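Sialidase B (Streptococcus pneumoniae serotype 4, PDB 4XJW) cleaves terminal sialic acid residues from oligosaccharides, glycoproteins and glycolipids as a family 33 glycoside hydrolase, acting as an intramolecular trans-sialidase. Local coordinates at residues 103-111 with 119-127; 189-197 with 643-651. The protein carries 1 engineered substitution. All coordinates share one frame; numbering follows the deposited sequence. Where two conformers were deposited one is given.

Contact 1: 103-111 with 119-127; sequences AVENTLVFV and YTMYVNGIE
Asn-124 closes the antiparallel pairing of strands 106-111 and 119-123 with its side-chain amide. Its CG stands beside the backbone N (chi1 -61°), which turns OD1 to the N of Thr-107 at 2.9 Å, while ND2 reaches OD1 of Asn-106 at 3.0 Å, in the carbonyl plane and on a lone pair. The two amides are nearly coplanar, 23° apart. Asn-124 takes the second position of the type I' turn from Val-123 to Ile-126; asparagine tolerates the positive phi there, and Gly-125 follows with phi 79°.

On the face bearing Leu-108, Phe-110, Met-121 and Val-123, the chain of Met-121 bends at chi2 and chi3, laying SD 3.6 Å from CG of Leu-108. Its CE packs 3.7 Å from CD1 of Phe-110, and SD makes an oblique Met-aromatic contact with that ring. An unbranched, flexible thioether suits a place where one side chain must touch both. On the other face, the Tyr-122 ring turns its edge to O of Val-109 and CG2 of Val-111; its OH is hydrogen-bonded to OD1 of Asp-179.

Strand 32-39 hydrogen-bonds the far edge of 106-111, and Tyr-119 pairs with Glu-131 of strand 126-132. Strand 74-80, from the second sheet of this concanavalin-like domain, covers Leu-108, Phe-110 and Met-121.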
loop_
_atom_site.group_PDB
_atom_site.type_symbol
_atom_site.label_atom_id
_atom_site.label_comp_id
_atom_site.label_asym_id
_atom_site.label_seq_id
_atom_site.Cartn_x
_atom_site.Cartn_y
_atom_site.Cartn_z
ATOM N N ALA A 103 -18.918 16.531 2.075
ATOM C CA ALA A 103 -17.927 16.739 1.025
ATOM C C ALA A 103 -16.606 17.240 1.612
ATOM O O ALA A 103 -16.589 18.128 2.477
ATOM C CB ALA A 103 -18.451 17.717 -0.021
ATOM N N VAL A 104 -15.504 16.660 1.137
ATOM C CA VAL A 104 -14.163 17.033 1.582
ATOM C C VAL A 104 -13.660 18.264 0.853
ATOM O O VAL A 104 -13.813 18.379 -0.360
ATOM C CB VAL A 104 -13.167 15.873 1.357
ATOM C CG1 VAL A 104 -11.708 16.344 1.517
ATOM C CG2 VAL A 104 -13.476 14.723 2.305
ATOM N N GLU A 105 -13.059 19.188 1.597
ATOM C CA GLU A 105 -12.401 20.321 0.977
ATOM C C GLU A 105 -10.997 19.912 0.580
ATOM O O GLU A 105 -10.110 19.828 1.424
ATOM C CB GLU A 105 -12.347 21.522 1.920
ATOM C CG GLU A 105 -11.558 22.681 1.320
ATOM C CD GLU A 105 -11.780 23.989 2.054
ATOM O OE1 GLU A 105 -10.849 24.448 2.743
ATOM O OE2 GLU A 105 -12.886 24.557 1.925
ATOM N N ASN A 106 -10.808 19.633 -0.706
ATOM C CA ASN A 106 -9.478 19.346 -1.227
ATOM C C ASN A 106 -8.684 20.613 -1.403
ATOM O O ASN A 106 -9.236 21.645 -1.795
ATOM C CB ASN A 106 -9.560 18.660 -2.587
ATOM C CG ASN A 106 -10.272 17.330 -2.530
ATOM O OD1 ASN A 106 -9.685 16.309 -2.149
ATOM N ND2 ASN A 106 -11.543 17.332 -2.900
ATOM N N THR A 107 -7.391 20.537 -1.118
ATOM C CA THR A 107 -6.521 21.695 -1.267
ATOM C C THR A 107 -5.552 21.416 -2.401
ATOM O O THR A 107 -4.665 20.559 -2.285
ATOM C CB THR A 107 -5.737 22.008 0.028
ATOM O OG1 THR A 107 -6.653 22.189 1.118
ATOM C CG2 THR A 107 -4.894 23.287 -0.131
ATOM N N LEU A 108 -5.724 22.139 -3.501
ATOM C CA LEU A 108 -4.909 21.924 -4.688
ATOM C C LEU A 108 -3.930 23.088 -4.843
ATOM O O LEU A 108 -4.311 24.240 -4.712
ATOM C CB LEU A 108 -5.817 21.767 -5.908
ATOM C CG LEU A 108 -5.155 21.576 -7.270
ATOM C CD1 LEU A 108 -6.030 20.727 -8.188
ATOM C CD2 LEU A 108 -4.852 22.922 -7.947
ATOM N N VAL A 109 -2.664 22.778 -5.098
ATOM C CA VAL A 109 -1.666 23.807 -5.388
ATOM C C VAL A 109 -0.923 23.430 -6.665
ATOM O O VAL A 109 -0.280 22.379 -6.725
ATOM C CB VAL A 109 -0.634 23.936 -4.258
ATOM C CG1 VAL A 109 0.388 25.035 -4.593
ATOM C CG2 VAL A 109 -1.330 24.249 -2.943
ATOM N N PHE A 110 -0.988 24.290 -7.679
ATOM C CA PHE A 110 -0.302 24.004 -8.929
ATOM C C PHE A 110 0.751 25.067 -9.167
ATOM O O PHE A 110 0.444 26.258 -9.153
ATOM C CB PHE A 110 -1.273 23.962 -10.103
ATOM C CG PHE A 110 -0.591 23.731 -11.425
ATOM C CD1 PHE A 110 -0.029 22.499 -11.714
ATOM C CD2 PHE A 110 -0.498 24.755 -12.361
ATOM C CE1 PHE A 110 0.613 22.273 -12.924
ATOM C CE2 PHE A 110 0.139 24.544 -13.576
ATOM C CZ PHE A 110 0.693 23.296 -13.859
ATOM N N VAL A 111 1.992 24.631 -9.345
ATOM C CA VAL A 111 3.104 25.558 -9.542
ATOM C C VAL A 111 3.654 25.449 -10.973
ATOM O O VAL A 111 4.055 24.370 -11.428
ATOM C CB VAL A 111 4.220 25.305 -8.508
ATOM C CG1 VAL A 111 5.349 26.299 -8.711
ATOM C CG2 VAL A 111 3.658 25.422 -7.088
ATOM N N TYR A 119 6.486 21.898 -14.027
ATOM C CA TYR A 119 5.106 22.009 -13.596
ATOM C C TYR A 119 4.922 21.007 -12.469
ATOM O O TYR A 119 5.220 19.821 -12.631
ATOM C CB TYR A 119 4.153 21.659 -14.737
ATOM C CG TYR A 119 4.300 22.493 -15.996
ATOM C CD1 TYR A 119 3.749 23.768 -16.080
ATOM C CD2 TYR A 119 4.958 21.988 -17.102
ATOM C CE1 TYR A 119 3.869 24.530 -17.237
ATOM C CE2 TYR A 119 5.067 22.732 -18.276
ATOM C CZ TYR A 119 4.529 24.004 -18.329
ATOM O OH TYR A 119 4.641 24.743 -19.489
ATOM N N THR A 120 4.430 21.472 -11.329
ATOM C CA THR A 120 4.273 20.595 -10.173
ATOM C C THR A 120 2.879 20.727 -9.584
ATOM O O THR A 120 2.411 21.840 -9.349
ATOM C CB THR A 120 5.280 20.972 -9.070
ATOM O OG1 THR A 120 6.612 20.937 -9.598
ATOM C CG2 THR A 120 5.189 20.011 -7.879
ATOM N N MET A 121 2.233 19.593 -9.314
ATOM C CA MET A 121 0.891 19.583 -8.734
ATOM C C MET A 121 0.888 18.952 -7.349
ATOM O O MET A 121 1.432 17.858 -7.169
ATOM C CB MET A 121 -0.050 18.788 -9.623
ATOM C CG MET A 121 -1.458 18.649 -9.050
ATOM S SD MET A 121 -2.402 20.192 -9.173
ATOM C CE MET A 121 -2.765 20.150 -10.920
ATOM N N TYR A 122 0.278 19.636 -6.385
ATOM C CA TYR A 122 0.067 19.069 -5.052
ATOM C C TYR A 122 -1.426 19.006 -4.797
ATOM O O TYR A 122 -2.150 19.935 -5.118
ATOM C CB TYR A 122 0.683 19.956 -3.969
ATOM C CG TYR A 122 2.140 20.322 -4.141
ATOM C CD1 TYR A 122 2.512 21.415 -4.908
ATOM C CD2 TYR A 122 3.139 19.599 -3.495
ATOM C CE1 TYR A 122 3.848 21.774 -5.047
ATOM C CE2 TYR A 122 4.471 19.949 -3.614
ATOM C CZ TYR A 122 4.817 21.035 -4.402
ATOM O OH TYR A 122 6.137 21.390 -4.532
ATOM N N VAL A 123 -1.896 17.911 -4.216
ATOM C CA VAL A 123 -3.270 17.885 -3.744
ATOM C C VAL A 123 -3.254 17.334 -2.335
ATOM O O VAL A 123 -2.626 16.305 -2.097
ATOM C CB VAL A 123 -4.166 17.006 -4.636
ATOM C CG1 VAL A 123 -5.585 17.016 -4.095
ATOM C CG2 VAL A 123 -4.150 17.503 -6.075
ATOM N N ASN A 124 -3.907 18.038 -1.407
ATOM C CA ASN A 124 -3.978 17.617 -0.012
ATOM C C ASN A 124 -2.605 17.406 0.629
ATOM O O ASN A 124 -2.412 16.504 1.446
ATOM C CB ASN A 124 -4.908 16.407 0.132
ATOM C CG ASN A 124 -6.314 16.739 -0.297
ATOM O OD1 ASN A 124 -6.721 17.894 -0.196
ATOM N ND2 ASN A 124 -7.054 15.763 -0.790
ATOM N N GLY A 125 -1.660 18.254 0.236
ATOM C CA GLY A 125 -0.336 18.239 0.818
ATOM C C GLY A 125 0.554 17.140 0.282
ATOM O O GLY A 125 1.583 16.818 0.876
ATOM N N ILE A 126 0.151 16.560 -0.842
ATOM C CA ILE A 126 0.903 15.492 -1.472
ATOM C C ILE A 126 1.294 15.885 -2.899
ATOM O O ILE A 126 0.432 16.216 -3.722
ATOM C CB ILE A 126 0.063 14.201 -1.517
ATOM C CG1 ILE A 126 -0.230 13.716 -0.094
ATOM C CG2 ILE A 126 0.784 13.110 -2.286
ATOM C CD1 ILE A 126 -1.248 12.576 -0.045
ATOM N N GLU A 127 2.592 15.844 -3.199
ATOM C CA GLU A 127 3.060 16.064 -4.566
ATOM C C GLU A 127 2.677 14.890 -5.440
ATOM O O GLU A 127 3.186 13.781 -5.262
ATOM C CB GLU A 127 4.574 16.256 -4.604
ATOM C CG GLU A 127 5.079 16.654 -5.977
ATOM C CD GLU A 127 6.590 16.610 -6.083
ATOM O OE1 GLU A 127 7.249 17.439 -5.434
ATOM O OE2 GLU A 127 7.101 15.741 -6.818
HETATM O O HOH W 1 -1.744 20.397 -1.637
HETATM O O HOH W 2 7.146 23.475 -10.432
#

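Contact 2: 189-197 with 643-651; sequences NPFQLIFQS and LSNVVQYID
Gln-648 lays its amide flat over one face of the Phe-191 ring, the two planes only 8° apart. From CB of Gln-648, 3.9 Å from CD2 of Phe-191, the side chain runs out extended. CG of Gln-648 touches both CD2 of Phe-191 and CD2 of Leu-193; CD sits above the CD2-CE2 side of the ring; OE1 of Gln-648 comes down 3.4 Å from CG of Phe-191, and NE2 of Gln-648 is 3.7 Å from CE2 of Phe-191. The polar tips look elsewhere: NE2 donates in its own amide plane to O of Asn-645, a long bond of 3.3 Å, and OE1 accepts from NE1 of Trp-96. Glutamine suits the place because its flat end can stack on a ring while OE1 and NE2 bond to partners beyond it.

Gln-192 and Tyr-649 form a single antiparallel bridge, with N of Gln-192 2.8 Å from O of Tyr-649. Their side chains run alongside each other, CG of Gln-192 at the edge of the tyrosine ring, 3.5 Å from CD2 of Tyr-649. Beyond the bridge the backbones part, and two waters lie between O of Phe-195 and O of Val-647, within bonding distance of both. Farther along, Asn-645 makes the next direct hydrogen bond: its OD1 accepts the N-H of Ser-197 at 2.9 Å, on a lone pair. CD1 of Leu-193 touches ND2 of Asn-645, the two side chains crossing at about a right angle.

Strand 647-652 is an outermost strand of the sheet 616-620, 626-631, 647-652, paired on its other side with 626-631. Ile-194 and Phe-195 reach strand 237-244 of another blade, so the contact helps join first and last parts of the propeller, while the Trp-96 ring lies nearly parallel to Phe-191 and brings in the N-terminal domain.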
loop_
_atom_site.group_PDB
_atom_site.type_symbol
_atom_site.label_atom_id
_atom_site.label_comp_id
_atom_site.label_asym_id
_atom_site.label_seq_id
_atom_site.Cartn_x
_atom_site.Cartn_y
_atom_site.Cartn_z
ATOM N N ASN A 189 -7.474 18.195 5.413
ATOM C CA ASN A 189 -7.446 16.781 5.071
ATOM C C ASN A 189 -8.254 15.913 6.027
ATOM O O ASN A 189 -8.210 16.110 7.247
ATOM C CB ASN A 189 -6.010 16.253 5.051
ATOM C CG ASN A 189 -5.198 16.794 3.903
ATOM O OD1 ASN A 189 -5.713 17.452 3.003
ATOM N ND2 ASN A 189 -3.910 16.513 3.930
ATOM N N PRO A 190 -8.964 14.912 5.488
ATOM C CA PRO A 190 -9.704 13.960 6.324
ATOM C C PRO A 190 -8.842 12.781 6.772
ATOM O O PRO A 190 -9.324 11.916 7.516
ATOM C CB PRO A 190 -10.792 13.458 5.377
ATOM C CG PRO A 190 -10.125 13.494 4.026
ATOM C CD PRO A 190 -9.244 14.717 4.053
ATOM N N PHE A 191 -7.585 12.759 6.337
ATOM C CA PHE A 191 -6.693 11.624 6.557
ATOM C C PHE A 191 -5.323 12.126 7.026
ATOM O O PHE A 191 -5.014 13.321 6.937
ATOM C CB PHE A 191 -6.487 10.873 5.229
ATOM C CG PHE A 191 -5.680 11.670 4.225
ATOM C CD1 PHE A 191 -6.304 12.588 3.388
ATOM C CD2 PHE A 191 -4.297 11.518 4.142
ATOM C CE1 PHE A 191 -5.563 13.342 2.478
ATOM C CE2 PHE A 191 -3.541 12.275 3.254
ATOM C CZ PHE A 191 -4.185 13.186 2.409
ATOM N N GLN A 192 -4.487 11.202 7.491
ATOM C CA GLN A 192 -3.083 11.499 7.711
ATOM C C GLN A 192 -2.198 10.418 7.112
ATOM O O GLN A 192 -2.677 9.352 6.693
ATOM C CB GLN A 192 -2.797 11.679 9.200
ATOM C CG GLN A 192 -3.227 10.511 10.044
ATOM C CD GLN A 192 -3.443 10.899 11.512
ATOM O OE1 GLN A 192 -4.581 11.029 11.988
ATOM N NE2 GLN A 192 -2.349 11.066 12.231
ATOM N N LEU A 193 -0.904 10.710 7.031
ATOM C CA LEU A 193 0.069 9.744 6.546
ATOM C C LEU A 193 0.884 9.191 7.711
ATOM O O LEU A 193 1.330 9.943 8.587
ATOM C CB LEU A 193 0.988 10.363 5.481
ATOM C CG LEU A 193 0.328 10.903 4.207
ATOM C CD1 LEU A 193 1.376 11.509 3.284
ATOM C CD2 LEU A 193 -0.442 9.786 3.526
ATOM N N ILE A 194 1.051 7.874 7.724
ATOM C CA ILE A 194 1.954 7.204 8.645
ATOM C C ILE A 194 3.301 6.963 7.957
ATOM O O ILE A 194 4.351 7.404 8.439
ATOM C CB ILE A 194 1.362 5.874 9.151
ATOM C CG1 ILE A 194 0.020 6.125 9.844
ATOM C CG2 ILE A 194 2.329 5.197 10.127
ATOM C CD1 ILE A 194 -0.680 4.883 10.319
ATOM N N PHE A 195 3.267 6.250 6.838
ATOM C CA PHE A 195 4.430 6.037 5.988
ATOM C C PHE A 195 4.302 6.963 4.792
ATOM O O PHE A 195 3.200 7.159 4.273
ATOM C CB PHE A 195 4.451 4.575 5.523
ATOM C CG PHE A 195 4.408 3.589 6.656
ATOM C CD1 PHE A 195 5.571 3.261 7.350
ATOM C CD2 PHE A 195 3.206 3.006 7.046
ATOM C CE1 PHE A 195 5.552 2.363 8.425
ATOM C CE2 PHE A 195 3.170 2.091 8.115
ATOM C CZ PHE A 195 4.339 1.761 8.791
ATOM N N GLN A 196 5.403 7.565 4.359
ATOM C CA GLN A 196 5.299 8.496 3.240
ATOM C C GLN A 196 6.614 8.629 2.505
ATOM O O GLN A 196 7.664 8.375 3.071
ATOM C CB GLN A 196 4.815 9.869 3.719
ATOM C CG GLN A 196 5.746 10.533 4.725
ATOM C CD GLN A 196 4.999 11.453 5.667
ATOM O OE1 GLN A 196 4.543 12.519 5.275
ATOM N NE2 GLN A 196 4.859 11.030 6.925
ATOM N N SER A 197 6.548 9.016 1.235
ATOM C CA SER A 197 7.754 9.217 0.430
ATOM C C SER A 197 8.746 10.168 1.083
ATOM O O SER A 197 8.380 11.255 1.522
ATOM C CB SER A 197 7.379 9.765 -0.940
ATOM O OG SER A 197 6.554 8.865 -1.630
ATOM N N LEU A 643 2.057 4.833 -7.601
ATOM C CA LEU A 643 1.560 6.083 -7.035
ATOM C C LEU A 643 2.130 6.241 -5.647
ATOM O O LEU A 643 2.148 5.275 -4.879
ATOM C CB LEU A 643 0.033 6.085 -6.942
ATOM C CG LEU A 643 -0.751 5.740 -8.211
ATOM C CD1 LEU A 643 -2.244 5.668 -7.925
ATOM C CD2 LEU A 643 -0.467 6.724 -9.328
ATOM N N SER A 644 2.559 7.459 -5.333
ATOM C CA SER A 644 3.079 7.751 -4.004
ATOM C C SER A 644 2.029 8.325 -3.053
ATOM O O SER A 644 1.126 9.073 -3.453
ATOM C CB SER A 644 4.268 8.693 -4.104
ATOM O OG SER A 644 5.333 8.066 -4.785
ATOM N N ASN A 645 2.154 7.953 -1.782
ATOM C CA ASN A 645 1.348 8.528 -0.705
ATOM C C ASN A 645 -0.145 8.308 -0.884
ATOM O O ASN A 645 -0.964 9.211 -0.647
ATOM C CB ASN A 645 1.674 10.019 -0.523
ATOM C CG ASN A 645 3.044 10.249 0.063
ATOM O OD1 ASN A 645 3.796 9.307 0.298
ATOM N ND2 ASN A 645 3.385 11.515 0.292
ATOM N N VAL A 646 -0.489 7.085 -1.283
ATOM C CA VAL A 646 -1.886 6.664 -1.398
ATOM C C VAL A 646 -2.342 5.755 -0.251
ATOM O O VAL A 646 -3.537 5.527 -0.096
ATOM C CB VAL A 646 -2.168 6.001 -2.755
ATOM C CG1 VAL A 646 -2.129 7.053 -3.870
ATOM C CG2 VAL A 646 -1.158 4.865 -3.019
ATOM N N VAL A 647 -1.395 5.253 0.552
ATOM C CA VAL A 647 -1.749 4.518 1.774
ATOM C C VAL A 647 -1.960 5.578 2.855
ATOM O O VAL A 647 -1.039 6.312 3.220
ATOM C CB VAL A 647 -0.662 3.519 2.206
ATOM C CG1 VAL A 647 -1.047 2.830 3.528
ATOM C CG2 VAL A 647 -0.443 2.456 1.114
ATOM N N GLN A 648 -3.203 5.681 3.312
ATOM C CA GLN A 648 -3.643 6.770 4.181
ATOM C C GLN A 648 -4.416 6.254 5.381
ATOM O O GLN A 648 -5.001 5.174 5.342
ATOM C CB GLN A 648 -4.518 7.729 3.367
ATOM C CG GLN A 648 -3.775 8.360 2.201
ATOM C CD GLN A 648 -4.616 9.293 1.370
ATOM O OE1 GLN A 648 -5.815 9.450 1.595
ATOM N NE2 GLN A 648 -3.979 9.920 0.372
ATOM N N TYR A 649 -4.394 7.043 6.454
ATOM C CA TYR A 649 -4.994 6.671 7.739
ATOM C C TYR A 649 -6.137 7.623 8.099
ATOM O O TYR A 649 -5.983 8.856 8.045
ATOM C CB TYR A 649 -3.926 6.724 8.844
ATOM C CG TYR A 649 -4.478 6.461 10.241
ATOM C CD1 TYR A 649 -4.728 5.166 10.662
ATOM C CD2 TYR A 649 -4.758 7.509 11.123
ATOM C CE1 TYR A 649 -5.237 4.909 11.936
ATOM C CE2 TYR A 649 -5.273 7.260 12.406
ATOM C CZ TYR A 649 -5.508 5.951 12.795
ATOM O OH TYR A 649 -6.022 5.663 14.044
ATOM N N ILE A 650 -7.275 7.051 8.487
ATOM C CA ILE A 650 -8.392 7.851 8.989
ATOM C C ILE A 650 -8.871 7.328 10.344
ATOM O O ILE A 650 -8.639 6.168 10.691
ATOM C CB ILE A 650 -9.575 7.896 8.006
ATOM C CG1 ILE A 650 -10.100 6.482 7.727
ATOM C CG2 ILE A 650 -9.176 8.595 6.697
ATOM C CD1 ILE A 650 -11.398 6.444 6.941
ATOM N N ASP A 651 -9.561 8.196 11.083
ATOM C CA ASP A 651 -10.147 7.863 12.375
ATOM C C ASP A 651 -11.668 7.981 12.264
ATOM O O ASP A 651 -12.177 9.015 11.828
ATOM C CB ASP A 651 -9.618 8.839 13.439
ATOM C CG ASP A 651 -10.196 8.583 14.823
ATOM O OD1 ASP A 651 -11.348 9.005 15.081
ATOM O OD2 ASP A 651 -9.486 7.984 15.657
HETATM O O HOH W 3 -9.414 10.981 10.069
HETATM O O HOH W 4 -6.453 10.793 10.127
HETATM O O HOH W 5 0.706 6.302 5.269
HETATM O O HOH W 6 1.524 6.561 1.939
HETATM O O HOH W 7 4.543 6.635 -1.045
HETATM O O HOH W 8 6.013 12.538 1.133
#

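In the fold
Contact 1 is a local hairpin, buried within the N-terminal concanavalin-like domain, whereas contact 2 is partly buried and joins segments 446 residues apart, nearer the centre of the chain. Regular backbone pairing and apolar packing hold the first; the second depends on one bridge, an amide stacked on a ring, and several waters, as befits an irregular segment beside an edge strand. Val-647 places contact 2 near Arg-207 and Tyr-615, probable substrate-binding and nucleophilic residues; contact 1 lies away from these sites. The two meet at the domain boundary: ND2 of Asn-189 probably hydrogen-bonds O of Asn-124, and Ile-126 packs against Phe-191 and Gln-648.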